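PDB 2O2X: D-glycero-beta-D-manno-heptose-1,7-bisphosphate 7-phosphatase from Mesorhizobium loti, which converts D-glycero-beta-D-manno-heptose 1,7-bisphosphate into the 1-phosphate by removing the C-7 phosphate, a magnesium-dependent step in making ADP-L-glycero-beta-D-manno-heptose. Local coordinates for residues Arg25-His30 / Phe111-Leu116; Ile42-Asp47 / Val56-Met61; Ser82-Gly87 / Ala117-Glu122; Lys137-Met142 / Gly170-Leu175; Leu158-Lys163 / Trp179-Glu184. All blocks are in the same frame, centred on the assembly; numbering follows the deposited sequence. Where two conformers were deposited one is given.

Interaction 1. Residues Arg25-His30 / Phe111-Leu116; sequences RVFPPH and FVDMVL
OD1 of Asp-113 is the best-held polar atom of this contact, with three donors converging on it: NE and NH2 of Arg-25 and one water. It sits just ahead of strand 114-118 in the Rossmann-like sheet of this HAD phosphatase, where the loop that follows strand 17-21 passes over the start of that strand. The leading bond of the salt bridge runs 2.7 Å from Arg-25 NE to Asp-113 OD1, uses the syn lone pair and is nearly straight at 167°. The NH2 bond to the same oxygen is weak. The water lies 2.8 Å from Asp-113 OD1 and accepts the backbone N-H of Arg-25, so main chain and side chain of one arginine both serve the carboxylate. OD2 is satisfied by the backbone N of Val-75. A bend at chi3 (-74°) turns the guanidinium so that Arg-25 NH2 also reaches Val-112 O at 2.9 Å, coming from above the carbonyl plane. Phe-111 stacks on one guanidinium face, its plane tilted by 28°, in an off-centre cation-pi contact with Arg-25 CZ 3.8 Å from the ring centroid. Edge bonds thus fix the rotation of the group while the Phe-111 ring lies along one face. An alanine at Arg-25 would probably leave the buried Asp-113 carboxylate with poorer charge compensation and take the guanidinium off the face of Phe-111. The ring of Phe-27 stands nearly upright to the carboxylate, its CZ 3.4 Å from Asp-113 CG.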
# COMPACT_ATOMS: atom_id res chain seq x y z
N ARG A 25 -10.80 11.78 -7.43
CA ARG A 25 -10.43 12.90 -6.59
C ARG A 25 -9.22 13.58 -7.19
O ARG A 25 -8.40 12.94 -7.83
CB ARG A 25 -10.17 12.46 -5.17
CG ARG A 25 -11.42 12.06 -4.46
CD ARG A 25 -11.15 11.18 -3.26
NE ARG A 25 -10.77 9.80 -3.63
CZ ARG A 25 -11.61 8.85 -4.02
NH1 ARG A 25 -12.91 9.09 -4.17
NH2 ARG A 25 -11.14 7.64 -4.33
N VAL A 26 -9.14 14.89 -7.04
CA VAL A 26 -8.05 15.65 -7.61
C VAL A 26 -7.07 15.99 -6.49
O VAL A 26 -7.47 16.42 -5.41
CB VAL A 26 -8.56 16.92 -8.34
CG1 VAL A 26 -7.41 17.89 -8.69
CG2 VAL A 26 -9.33 16.51 -9.60
N PHE A 27 -5.80 15.75 -6.76
CA PHE A 27 -4.77 16.05 -5.82
C PHE A 27 -3.83 17.04 -6.46
O PHE A 27 -3.29 16.78 -7.53
CB PHE A 27 -4.02 14.76 -5.44
CG PHE A 27 -4.89 13.80 -4.70
CD1 PHE A 27 -5.20 14.00 -3.36
CD2 PHE A 27 -5.46 12.73 -5.35
CE1 PHE A 27 -6.03 13.13 -2.70
CE2 PHE A 27 -6.31 11.86 -4.70
CZ PHE A 27 -6.60 12.06 -3.36
N PRO A 28 -3.62 18.19 -5.80
CA PRO A 28 -2.58 19.08 -6.28
C PRO A 28 -1.22 18.42 -6.16
O PRO A 28 -1.05 17.45 -5.42
CB PRO A 28 -2.68 20.30 -5.34
CG PRO A 28 -3.37 19.79 -4.15
CD PRO A 28 -4.27 18.68 -4.57
N PRO A 29 -0.22 18.94 -6.87
CA PRO A 29 1.09 18.34 -6.80
C PRO A 29 1.83 18.58 -5.50
O PRO A 29 1.48 19.47 -4.74
CB PRO A 29 1.83 18.97 -7.97
CG PRO A 29 1.21 20.30 -8.11
CD PRO A 29 -0.25 20.12 -7.75
N HIS A 30 2.82 17.73 -5.25
CA HIS A 30 3.75 17.83 -4.11
C HIS A 30 3.09 17.58 -2.75
O HIS A 30 3.51 18.14 -1.73
CB HIS A 30 4.54 19.16 -4.12
CG HIS A 30 5.92 19.04 -3.52
ND1 HIS A 30 6.90 18.24 -4.06
CD2 HIS A 30 6.47 19.64 -2.44
CE1 HIS A 30 8.00 18.34 -3.34
NE2 HIS A 30 7.77 19.19 -2.35
N PHE A 111 -11.90 5.30 1.09
CA PHE A 111 -11.45 5.01 -0.26
C PHE A 111 -9.94 5.11 -0.40
O PHE A 111 -9.24 5.63 0.47
CB PHE A 111 -12.12 5.97 -1.26
CG PHE A 111 -12.18 7.35 -0.80
CD1 PHE A 111 -11.09 8.18 -0.90
CD2 PHE A 111 -13.33 7.85 -0.19
CE1 PHE A 111 -11.14 9.51 -0.44
CE2 PHE A 111 -13.38 9.15 0.26
CZ PHE A 111 -12.29 9.98 0.14
N VAL A 112 -9.46 4.58 -1.52
CA VAL A 112 -8.07 4.75 -1.90
C VAL A 112 -8.03 5.46 -3.26
O VAL A 112 -9.06 5.64 -3.93
CB VAL A 112 -7.30 3.42 -1.94
CG1 VAL A 112 -7.51 2.61 -0.65
CG2 VAL A 112 -7.66 2.59 -3.13
N ASP A 113 -6.83 5.88 -3.64
CA ASP A 113 -6.61 6.73 -4.83
C ASP A 113 -5.74 6.12 -5.92
O ASP A 113 -5.74 6.57 -7.06
CB ASP A 113 -6.07 8.05 -4.35
CG ASP A 113 -7.02 8.71 -3.38
OD1 ASP A 113 -8.14 9.09 -3.85
OD2 ASP A 113 -6.71 8.79 -2.16
N MSE A 114 -4.99 5.08 -5.58
CA MSE A 114 -4.18 4.40 -6.58
C MSE A 114 -3.86 3.00 -6.05
O MSE A 114 -3.69 2.82 -4.83
CB MSE A 114 -2.91 5.17 -6.88
CG MSE A 114 -2.04 4.57 -7.95
SE MSE A 114 -0.55 5.66 -8.52
CE MSE A 114 -1.52 6.86 -9.67
N VAL A 115 -3.80 2.03 -6.95
CA VAL A 115 -3.34 0.67 -6.63
C VAL A 115 -2.18 0.29 -7.54
O VAL A 115 -2.33 0.37 -8.77
CB VAL A 115 -4.47 -0.37 -6.80
CG1 VAL A 115 -3.96 -1.80 -6.56
CG2 VAL A 115 -5.64 -0.04 -5.87
N LEU A 116 -1.06 -0.13 -6.96
CA LEU A 116 0.05 -0.75 -7.69
C LEU A 116 0.27 -2.15 -7.15
O LEU A 116 0.19 -2.38 -5.94
CB LEU A 116 1.34 0.05 -7.63
CG LEU A 116 1.19 1.52 -8.06
CD1 LEU A 116 0.92 2.42 -6.87
CD2 LEU A 116 2.48 2.03 -8.70
O HOH W 1 -9.03 9.38 -6.44

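Interaction 2. Residues Ile42-Asp47 / Val56-Met61; sequences INVDTD and VLRPQM
Arg-58 spans the whole contact, beginning at CB, 3.8 Å from Ile-42 O. Its CG rests on the peptide that joins Asn-43 to Val-44, at 3.7 Å from Val-44 N, and meets Val-44 CG2, crossing that side chain at about a right angle. CD then passes 3.7 Å from Asn-43 O. A bend at chi3 of Arg-58 (65°) swings the guanidinium round: NE bonds a glycerol, probably from the crystallisation liquor, NH1 bonds Thr-41 O, Gln-60 CD lies over one face, and NH2 packs on Val-181 of strand 177-181. Beneath this side chain the backbones form a single beta bridge between Asn-43 and Leu-57, in the loop after strand 34-36, which probably corresponds to the squiggle and flap of HAD phosphatases. Two straight bonds flank the bridge, Arg-58 N to Ile-42 O and Val-44 N to Val-56 O, both at 2.9 Å, the latter nearly along the C=O axis. A water beyond each bond joins the two segments again, one between Ile-42 O and Arg-58 O, the other between Val-44 O and Val-56 N. Asn-43, bent back by its crowded chi1 (61°), gives ND2 to Val-44 O and to OD1 of Asp-39, the probable proton donor.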
# COMPACT_ATOMS: atom_id res chain seq x y z
N ILE A 42 -4.74 -3.78 5.11
CA ILE A 42 -6.11 -3.42 4.82
C ILE A 42 -7.05 -4.59 4.99
O ILE A 42 -8.13 -4.42 5.56
CB ILE A 42 -6.21 -2.85 3.38
CG1 ILE A 42 -5.38 -1.58 3.27
CG2 ILE A 42 -7.68 -2.60 3.00
CD1 ILE A 42 -5.28 -1.07 1.84
N ASN A 43 -6.66 -5.74 4.48
CA ASN A 43 -7.47 -6.95 4.64
C ASN A 43 -6.70 -8.01 5.38
O ASN A 43 -5.47 -7.96 5.49
CB ASN A 43 -8.00 -7.47 3.29
CG ASN A 43 -6.91 -7.85 2.32
OD1 ASN A 43 -6.46 -7.02 1.56
ND2 ASN A 43 -6.46 -9.10 2.35
N VAL A 44 -7.42 -8.95 5.95
CA VAL A 44 -6.81 -10.02 6.68
C VAL A 44 -5.93 -10.84 5.73
O VAL A 44 -6.34 -11.17 4.60
CB VAL A 44 -7.87 -10.91 7.35
CG1 VAL A 44 -7.22 -12.12 8.03
CG2 VAL A 44 -8.67 -10.11 8.36
N ASP A 45 -4.73 -11.18 6.18
CA ASP A 45 -3.78 -11.86 5.31
C ASP A 45 -4.22 -13.31 5.10
O ASP A 45 -4.89 -13.90 5.95
CB ASP A 45 -2.39 -11.84 5.93
CG ASP A 45 -1.27 -11.97 4.89
OD1 ASP A 45 -1.52 -12.09 3.69
OD2 ASP A 45 -0.09 -11.95 5.31
N THR A 46 -3.83 -13.86 3.97
CA THR A 46 -4.12 -15.25 3.64
C THR A 46 -3.08 -15.73 2.64
O THR A 46 -2.50 -14.94 1.91
CB THR A 46 -5.57 -15.43 3.08
OG1 THR A 46 -6.00 -16.79 3.22
CG2 THR A 46 -5.67 -15.03 1.64
N ASP A 47 -2.88 -17.04 2.59
CA ASP A 47 -1.86 -17.60 1.72
C ASP A 47 -2.16 -17.34 0.25
O ASP A 47 -1.25 -17.06 -0.52
CB ASP A 47 -1.73 -19.12 1.92
CG ASP A 47 -1.08 -19.50 3.25
OD1 ASP A 47 -0.35 -18.68 3.83
OD2 ASP A 47 -1.30 -20.66 3.69
N VAL A 56 -11.85 -10.21 4.12
CA VAL A 56 -12.35 -9.54 5.31
C VAL A 56 -11.43 -8.36 5.61
O VAL A 56 -10.23 -8.54 5.66
CB VAL A 56 -12.32 -10.50 6.51
CG1 VAL A 56 -12.74 -9.82 7.79
CG2 VAL A 56 -13.22 -11.69 6.22
N LEU A 57 -12.01 -7.19 5.83
CA LEU A 57 -11.23 -6.02 6.22
C LEU A 57 -10.66 -6.15 7.62
O LEU A 57 -11.25 -6.79 8.50
CB LEU A 57 -12.07 -4.77 6.14
CG LEU A 57 -12.63 -4.36 4.78
CD1 LEU A 57 -13.29 -3.03 4.89
CD2 LEU A 57 -11.56 -4.33 3.74
N ARG A 58 -9.49 -5.54 7.83
CA ARG A 58 -8.96 -5.30 9.17
C ARG A 58 -9.54 -3.97 9.66
O ARG A 58 -9.15 -2.91 9.18
CB ARG A 58 -7.43 -5.28 9.17
CG ARG A 58 -6.80 -6.59 8.76
CD ARG A 58 -5.31 -6.59 8.87
NE ARG A 58 -4.82 -6.46 10.25
CZ ARG A 58 -4.36 -5.36 10.81
NH1 ARG A 58 -4.24 -4.21 10.15
NH2 ARG A 58 -3.99 -5.40 12.08
N PRO A 59 -10.51 -4.02 10.60
CA PRO A 59 -11.13 -2.72 10.94
C PRO A 59 -10.18 -1.72 11.56
O PRO A 59 -10.40 -0.52 11.45
CB PRO A 59 -12.25 -3.11 11.93
CG PRO A 59 -12.47 -4.59 11.69
CD PRO A 59 -11.12 -5.14 11.34
N GLN A 60 -9.10 -2.19 12.14
CA GLN A 60 -8.18 -1.25 12.79
C GLN A 60 -7.38 -0.38 11.80
O GLN A 60 -6.76 0.59 12.20
CB GLN A 60 -7.29 -1.96 13.82
CG GLN A 60 -6.49 -3.11 13.33
CD GLN A 60 -7.20 -4.47 13.45
OE1 GLN A 60 -8.17 -4.77 12.73
NE2 GLN A 60 -6.67 -5.33 14.30
N MSE A 61 -7.44 -0.71 10.51
CA MSE A 61 -6.84 0.16 9.49
C MSE A 61 -7.80 1.27 9.04
O MSE A 61 -7.40 2.26 8.43
CB MSE A 61 -6.36 -0.65 8.26
CG MSE A 61 -5.34 0.06 7.39
SE MSE A 61 -3.77 0.78 8.26
CE MSE A 61 -3.35 -0.71 9.39
O HOH W 2 -9.30 -2.00 6.48
O HOH W 3 -8.91 -11.26 3.83

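Interaction 3. Residues Ser82-Gly87 / Ala117-Glu122; sequences SGIARG and ACAYHE
Ser-82 opens the short, weakly bonded helical turn about 82-85 that follows strand 75-80 of the HAD core, and it belongs to the probable substrate-binding residues at the carboxyl end of that strand. Its CA lies 3.6 Å from Ala-119 O, while its CB touches the imidazole of His-121, 3.5 Å from CD2. Ile-84 turns inward, its CB meeting Ala-119 CB at 3.7 Å in an apolar contact that Trp-91 of helix 91-107 extends. Ala-85 comes nearest of all, its methyl 3.1 Å from Ala-119 O. Arg-86, bent at chi3 (92°), carries its guanidinium back over the His-121 ring, the two planes only 19° apart. Gly-87, with positive phi, closes the turn in a Schellman motif. His-121, CG anti to the backbone N, is itself fixed by the bond between ND1 and the N of Ala-123. An alanine at His-121 would probably strip Arg-86 of its stacking surface and loosen the cover over Ser-82 CB. The stack is offset toward the ring's rim, with Arg-86 NH1 3.5 Å from His-121 CE1.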
# COMPACT_ATOMS: atom_id res chain seq x y z
N SER A 82 2.79 -12.26 -5.29
CA SER A 82 3.66 -13.32 -5.81
C SER A 82 2.90 -14.56 -6.22
O SER A 82 3.42 -15.34 -7.02
CB SER A 82 4.71 -13.72 -4.76
OG SER A 82 4.10 -14.41 -3.68
N GLY A 83 1.69 -14.74 -5.72
CA GLY A 83 0.90 -15.91 -6.09
C GLY A 83 0.67 -15.97 -7.59
O GLY A 83 0.46 -17.05 -8.13
N ILE A 84 0.70 -14.81 -8.27
CA ILE A 84 0.53 -14.76 -9.71
C ILE A 84 1.71 -15.42 -10.42
O ILE A 84 1.50 -16.28 -11.26
CB ILE A 84 0.24 -13.30 -10.19
CG1 ILE A 84 -1.08 -12.83 -9.59
CG2 ILE A 84 0.19 -13.23 -11.71
CD1 ILE A 84 -1.43 -11.39 -9.81
N ALA A 85 2.93 -15.07 -10.05
CA ALA A 85 4.11 -15.72 -10.63
C ALA A 85 4.15 -17.20 -10.32
O ALA A 85 4.72 -17.99 -11.11
CB ALA A 85 5.38 -15.07 -10.14
N ARG A 86 3.62 -17.57 -9.17
CA ARG A 86 3.66 -18.96 -8.69
C ARG A 86 2.52 -19.82 -9.22
O ARG A 86 2.46 -21.01 -8.94
CB ARG A 86 3.67 -18.94 -7.18
CG ARG A 86 4.87 -18.18 -6.66
CD ARG A 86 4.79 -17.88 -5.21
NE ARG A 86 5.43 -18.93 -4.44
CZ ARG A 86 5.99 -18.73 -3.26
NH1 ARG A 86 5.97 -17.52 -2.68
NH2 ARG A 86 6.56 -19.74 -2.65
N GLY A 87 1.62 -19.22 -9.98
CA GLY A 87 0.54 -19.99 -10.63
C GLY A 87 -0.66 -20.27 -9.74
O GLY A 87 -1.61 -21.00 -10.12
N ALA A 117 0.51 -3.09 -8.04
CA ALA A 117 0.77 -4.46 -7.66
C ALA A 117 1.85 -5.08 -8.53
O ALA A 117 1.96 -4.78 -9.74
CB ALA A 117 -0.50 -5.29 -7.76
N CYS A 118 2.66 -5.92 -7.91
CA CYS A 118 3.80 -6.57 -8.56
C CYS A 118 3.73 -8.08 -8.38
O CYS A 118 3.74 -8.56 -7.25
CB CYS A 118 5.10 -6.06 -8.00
SG CYS A 118 6.52 -6.80 -8.91
N ALA A 119 3.68 -8.81 -9.50
CA ALA A 119 3.53 -10.27 -9.50
C ALA A 119 4.85 -11.03 -9.42
O ALA A 119 4.86 -12.21 -9.06
CB ALA A 119 2.79 -10.71 -10.72
N TYR A 120 5.94 -10.39 -9.83
CA TYR A 120 7.20 -11.10 -10.04
C TYR A 120 7.76 -11.70 -8.75
O TYR A 120 7.78 -11.05 -7.70
CB TYR A 120 8.24 -10.14 -10.60
CG TYR A 120 7.89 -9.53 -11.94
CD1 TYR A 120 7.62 -10.33 -13.05
CD2 TYR A 120 7.87 -8.15 -12.12
CE1 TYR A 120 7.32 -9.75 -14.31
CE2 TYR A 120 7.58 -7.57 -13.37
CZ TYR A 120 7.31 -8.38 -14.45
OH TYR A 120 7.01 -7.80 -15.67
N HIS A 121 8.24 -12.94 -8.82
CA HIS A 121 8.83 -13.58 -7.65
C HIS A 121 9.82 -14.64 -8.07
O HIS A 121 9.57 -15.37 -9.03
CB HIS A 121 7.71 -14.19 -6.79
CG HIS A 121 8.15 -14.69 -5.45
ND1 HIS A 121 8.67 -15.96 -5.24
CD2 HIS A 121 8.12 -14.10 -4.23
CE1 HIS A 121 8.95 -16.11 -3.96
NE2 HIS A 121 8.61 -15.00 -3.32
N GLU A 122 10.88 -14.78 -7.28
CA GLU A 122 11.99 -15.74 -7.55
C GLU A 122 11.54 -17.19 -7.64
O GLU A 122 12.15 -17.99 -8.38
CB GLU A 122 13.08 -15.61 -6.49
CG GLU A 122 12.67 -15.96 -5.09
CD GLU A 122 12.88 -17.41 -4.72
OE1 GLU A 122 13.62 -18.14 -5.45
OE2 GLU A 122 12.32 -17.83 -3.68

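Interaction 4. Residues Lys137-Met142 / Gly170-Leu175; sequences KPNPGM and GKRAGL
Pro-140 and Ala-173 make the tight half of this contact, and Arg-172 with its water makes the loose one. On the tight side the proline ring packs against the helix end through CB and CG: Pro-140 CB sits 3.7 Å from Ala-173 N and 3.8 Å from Ala-173 CB, while its CG meets Arg-172 CB at 3.9 Å. Leu-143 of helix 141-150 closes over the same alanine. Two helix ends of the HAD core meet here. Pro-140 is the N-cap of helix 141-150, and Gly-174 ends helix 164-172 in a Schellman motif; at the backbone angles of Gly-174 (phi 101°) a CB would jam against the preceding carbonyl oxygen. The peptide joining Lys-137 to Pro-138 is cis; the lysine's NZ bridges Asp-37, the probable nucleophile, and Asp-166, and probably steadies the phosphoryl group, as in relatives. Toward solvent, the extended Arg-172 chain runs alongside Pro-138, whose ring lies against one face of the guanidinium, Pro-138 CB 3.8 Å from Arg-172 NH2. At the guanidinium edge a water joins the two tips, 3.0 Å from Asn-139 OD1 and 3.1 Å from Arg-172 NH1, whose N-H it accepts. Asn-139 is held more firmly through ND2, which bonds the O of His-133 and OD1 of Asp-132. Arg-172 was modelled in two conformers, consistent with a mobile tip on an exposed side.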
# COMPACT_ATOMS: atom_id res chain seq x y z
N LYS A 137 8.63 -5.11 -3.67
CA LYS A 137 9.11 -4.73 -2.33
C LYS A 137 9.94 -5.91 -1.82
O LYS A 137 9.52 -7.05 -1.98
CB LYS A 137 7.95 -4.44 -1.39
CG LYS A 137 7.01 -3.34 -1.82
CD LYS A 137 5.80 -3.21 -0.88
CE LYS A 137 4.87 -4.41 -0.91
NZ LYS A 137 3.73 -4.30 0.09
N PRO A 138 11.09 -5.64 -1.16
CA PRO A 138 11.59 -4.37 -0.63
C PRO A 138 12.16 -3.33 -1.60
O PRO A 138 12.48 -2.21 -1.17
CB PRO A 138 12.65 -4.82 0.38
CG PRO A 138 13.22 -6.05 -0.28
CD PRO A 138 12.00 -6.76 -0.81
N ASN A 139 12.29 -3.64 -2.89
CA ASN A 139 12.67 -2.60 -3.83
C ASN A 139 11.56 -1.53 -3.85
O ASN A 139 10.37 -1.86 -3.65
CB ASN A 139 12.96 -3.17 -5.21
CG ASN A 139 14.12 -4.15 -5.22
OD1 ASN A 139 15.13 -3.92 -4.56
ND2 ASN A 139 13.98 -5.24 -5.94
N PRO A 140 11.93 -0.25 -3.93
CA PRO A 140 10.99 0.87 -3.81
C PRO A 140 10.23 1.28 -5.07
O PRO A 140 9.54 2.30 -5.06
CB PRO A 140 11.90 2.01 -3.39
CG PRO A 140 13.18 1.71 -4.10
CD PRO A 140 13.32 0.22 -4.01
N GLY A 141 10.29 0.48 -6.12
CA GLY A 141 9.76 0.91 -7.42
C GLY A 141 8.34 1.37 -7.43
O GLY A 141 7.99 2.34 -8.11
N MSE A 142 7.47 0.66 -6.70
CA MSE A 142 6.04 1.04 -6.75
C MSE A 142 5.82 2.40 -6.08
O MSE A 142 4.94 3.16 -6.46
CB MSE A 142 5.15 -0.02 -6.07
CG MSE A 142 4.98 -1.23 -6.92
SE MSE A 142 3.71 -2.52 -6.18
CE MSE A 142 4.78 -3.25 -4.78
N GLY A 170 9.87 1.62 1.95
CA GLY A 170 9.72 3.00 2.38
C GLY A 170 11.05 3.71 2.57
O GLY A 170 11.24 4.81 2.05
N LYS A 171 11.97 3.11 3.33
CA LYS A 171 13.29 3.71 3.56
C LYS A 171 14.00 3.94 2.22
O LYS A 171 14.56 5.00 1.97
CB LYS A 171 14.13 2.78 4.45
CG LYS A 171 15.48 3.35 4.91
CD LYS A 171 16.10 2.49 6.01
CE LYS A 171 16.41 1.06 5.51
NZ LYS A 171 17.30 0.28 6.44
N ARG A 172 13.98 2.95 1.37
CA ARG A 172 14.69 3.03 0.09
C ARG A 172 14.09 4.06 -0.87
O ARG A 172 14.80 4.56 -1.76
CB ARG A 172 14.77 1.66 -0.58
CG ARG A 172 15.59 0.63 0.22
CD ARG A 172 15.66 -0.72 -0.47
NE ARG A 172 15.98 -1.82 0.43
CZ ARG A 172 16.06 -3.09 0.05
NH1 ARG A 172 15.86 -3.43 -1.22
NH2 ARG A 172 16.34 -4.04 0.93
N ALA A 173 12.80 4.36 -0.71
CA ALA A 173 12.10 5.37 -1.49
C ALA A 173 12.34 6.80 -0.98
O ALA A 173 11.92 7.76 -1.62
CB ALA A 173 10.58 5.06 -1.52
N GLY A 174 12.96 6.93 0.18
CA GLY A 174 13.26 8.24 0.75
C GLY A 174 12.31 8.72 1.83
O GLY A 174 12.40 9.85 2.30
N LEU A 175 11.39 7.87 2.27
CA LEU A 175 10.51 8.21 3.38
C LEU A 175 11.34 8.25 4.68
O LEU A 175 12.43 7.68 4.71
CB LEU A 175 9.37 7.21 3.54
CG LEU A 175 8.19 7.33 2.57
CD1 LEU A 175 8.58 7.12 1.11
CD2 LEU A 175 7.10 6.36 2.99
O HOH W 4 16.25 -6.03 -2.81

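Interaction 5. Residues Leu158-Lys163 / Trp179-Glu184; sequences LIVGDK and WLVDGE
Strand 158-161 and the 179-181 part of strand 177-181 are neighbours in a beta-alpha-beta crossover, linked through helix 164-172 and running 11° from parallel. Three backbone bonds join them. Trp-179 N gives to Ile-159 O at 2.8 Å, Gly-161 N to Trp-179 O at 3.2 Å, and Val-181 N to Gly-161 O at 2.8 Å. The first two lie nearly along the C=O axis, whereas the third donor sits above the carbonyl plane. Val-160 and Trp-179 share one face of the sheet; Val-160 CG2 faces the tryptophan CB, and Leu-158 CD2 abuts the indole edge 4.1 Å from Trp-179 CZ3. Helix 199-211 covers both Leu-158 and Trp-179. Val-160 CG1 also packs on Val-181 CG2 at 3.9 Å. Asp-162 CB rests on Val-181 CB at 3.6 Å, and a water joins the carbonyl oxygens of Asp-162 and Val-181. A type II turn from Leu-180 to Gly-183 then leads the chain off; a CB on Gly-183 would clash with Leu-180 CD2. Asp-162, its CG in the crowded position (chi1 82°), offers the syn lone pair of OD1 to Lys-163 NZ at 2.7 Å. That ammonium also bridges Asp-45, so two carboxylates would favour its charged form. Asp-162, a probable magnesium ligand, with Asp-166, whose OD2 takes the N-H of Lys-163, fits the GDxxxD form of HAD motif IV.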
# COMPACT_ATOMS: atom_id res chain seq x y z
N LEU A 158 4.23 8.55 4.25
CA LEU A 158 4.25 7.51 5.27
C LEU A 158 3.89 6.19 4.63
O LEU A 158 3.21 6.17 3.60
CB LEU A 158 3.20 7.85 6.33
CG LEU A 158 3.26 9.26 6.94
CD1 LEU A 158 2.10 9.43 7.91
CD2 LEU A 158 4.59 9.50 7.64
N ILE A 159 4.35 5.10 5.22
CA ILE A 159 3.98 3.76 4.77
C ILE A 159 3.57 2.93 5.97
O ILE A 159 4.14 3.09 7.07
CB ILE A 159 5.09 3.05 3.97
CG1 ILE A 159 4.57 1.72 3.37
CG2 ILE A 159 6.39 2.89 4.79
CD1 ILE A 159 5.35 1.20 2.18
N VAL A 160 2.56 2.08 5.78
CA VAL A 160 2.08 1.14 6.79
C VAL A 160 2.00 -0.24 6.14
O VAL A 160 1.47 -0.39 5.04
CB VAL A 160 0.70 1.55 7.29
CG1 VAL A 160 0.30 0.62 8.43
CG2 VAL A 160 0.69 3.02 7.68
N GLY A 161 2.55 -1.25 6.80
CA GLY A 161 2.43 -2.62 6.36
C GLY A 161 2.78 -3.59 7.46
O GLY A 161 3.26 -3.14 8.52
N ASP A 162 2.60 -4.89 7.24
CA ASP A 162 2.91 -5.87 8.29
C ASP A 162 4.17 -6.65 8.02
O ASP A 162 4.49 -7.56 8.78
CB ASP A 162 1.72 -6.80 8.58
CG ASP A 162 1.59 -7.96 7.61
OD1 ASP A 162 1.82 -7.77 6.42
OD2 ASP A 162 1.19 -9.05 8.07
N LYS A 163 4.89 -6.30 6.96
CA LYS A 163 6.12 -7.01 6.62
C LYS A 163 7.31 -6.06 6.63
O LYS A 163 7.20 -4.88 6.30
CB LYS A 163 5.96 -7.75 5.29
CG LYS A 163 5.03 -8.98 5.50
CD LYS A 163 4.41 -9.58 4.25
CE LYS A 163 3.25 -10.56 4.61
NZ LYS A 163 1.88 -9.91 4.83
N TRP A 179 5.02 2.59 9.73
CA TRP A 179 4.38 1.89 10.85
C TRP A 179 4.30 0.43 10.51
O TRP A 179 3.82 0.04 9.43
CB TRP A 179 2.99 2.48 11.12
CG TRP A 179 3.01 3.61 12.09
CD1 TRP A 179 2.74 3.54 13.44
CD2 TRP A 179 3.42 4.95 11.84
NE1 TRP A 179 2.91 4.76 14.02
CE2 TRP A 179 3.34 5.64 13.07
CE3 TRP A 179 3.84 5.65 10.69
CZ2 TRP A 179 3.66 7.01 13.19
CZ3 TRP A 179 4.18 7.01 10.82
CH2 TRP A 179 4.08 7.66 12.07
N LEU A 180 4.81 -0.40 11.40
CA LEU A 180 4.82 -1.83 11.19
C LEU A 180 3.73 -2.49 12.00
O LEU A 180 3.78 -2.60 13.23
CB LEU A 180 6.20 -2.39 11.52
CG LEU A 180 6.45 -3.87 11.32
CD1 LEU A 180 6.31 -4.25 9.87
CD2 LEU A 180 7.86 -4.22 11.78
N VAL A 181 2.71 -2.92 11.29
CA VAL A 181 1.59 -3.65 11.90
C VAL A 181 2.10 -4.83 12.69
O VAL A 181 2.80 -5.66 12.13
CB VAL A 181 0.62 -4.12 10.80
CG1 VAL A 181 -0.45 -5.07 11.36
CG2 VAL A 181 -0.02 -2.92 10.13
N ASP A 182 1.74 -4.89 13.98
CA ASP A 182 2.11 -5.95 14.90
C ASP A 182 3.61 -6.04 15.12
O ASP A 182 4.09 -7.06 15.59
CB ASP A 182 1.54 -7.30 14.43
CG ASP A 182 0.03 -7.33 14.39
OD1 ASP A 182 -0.62 -6.59 15.15
OD2 ASP A 182 -0.50 -8.09 13.54
N GLY A 183 4.35 -4.99 14.80
CA GLY A 183 5.80 -5.04 14.86
C GLY A 183 6.41 -4.15 15.93
O GLY A 183 5.73 -3.31 16.55
N GLU A 184 7.73 -4.30 16.10
CA GLU A 184 8.51 -3.54 17.06
C GLU A 184 9.10 -2.27 16.46
O GLU A 184 9.37 -2.18 15.26
CB GLU A 184 9.67 -4.40 17.60
CG GLU A 184 9.21 -5.58 18.39
CD GLU A 184 10.36 -6.36 19.04
OE1 GLU A 184 11.40 -6.54 18.38
OE2 GLU A 184 10.18 -6.85 20.18
O HOH W 5 4.77 -7.44 11.58

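The contacts lie in or beside one mixed sheet, in which strand 114-118 serves interactions 1 and 3 and strands 158-161 and 177-181 serve interaction 5. Interaction 2 is nested in the chain loop closed by interaction 1. Interactions 1 and 3 interleave in sequence yet lie about 25 Å apart, centre to centre, toward the two ends of their common strand. Interactions 4 and 5 also interleave, about 14 Å between centres, and touch where Leu-175 packs on strand 158-161. Met-142 of interaction 4 packs against both segments that use strand 114-118. Interactions 2 and 5, about 13 Å between centres, meet beside the probable magnesium and substrate site, so the loop after strand 34-36 and the last core motif jointly border it.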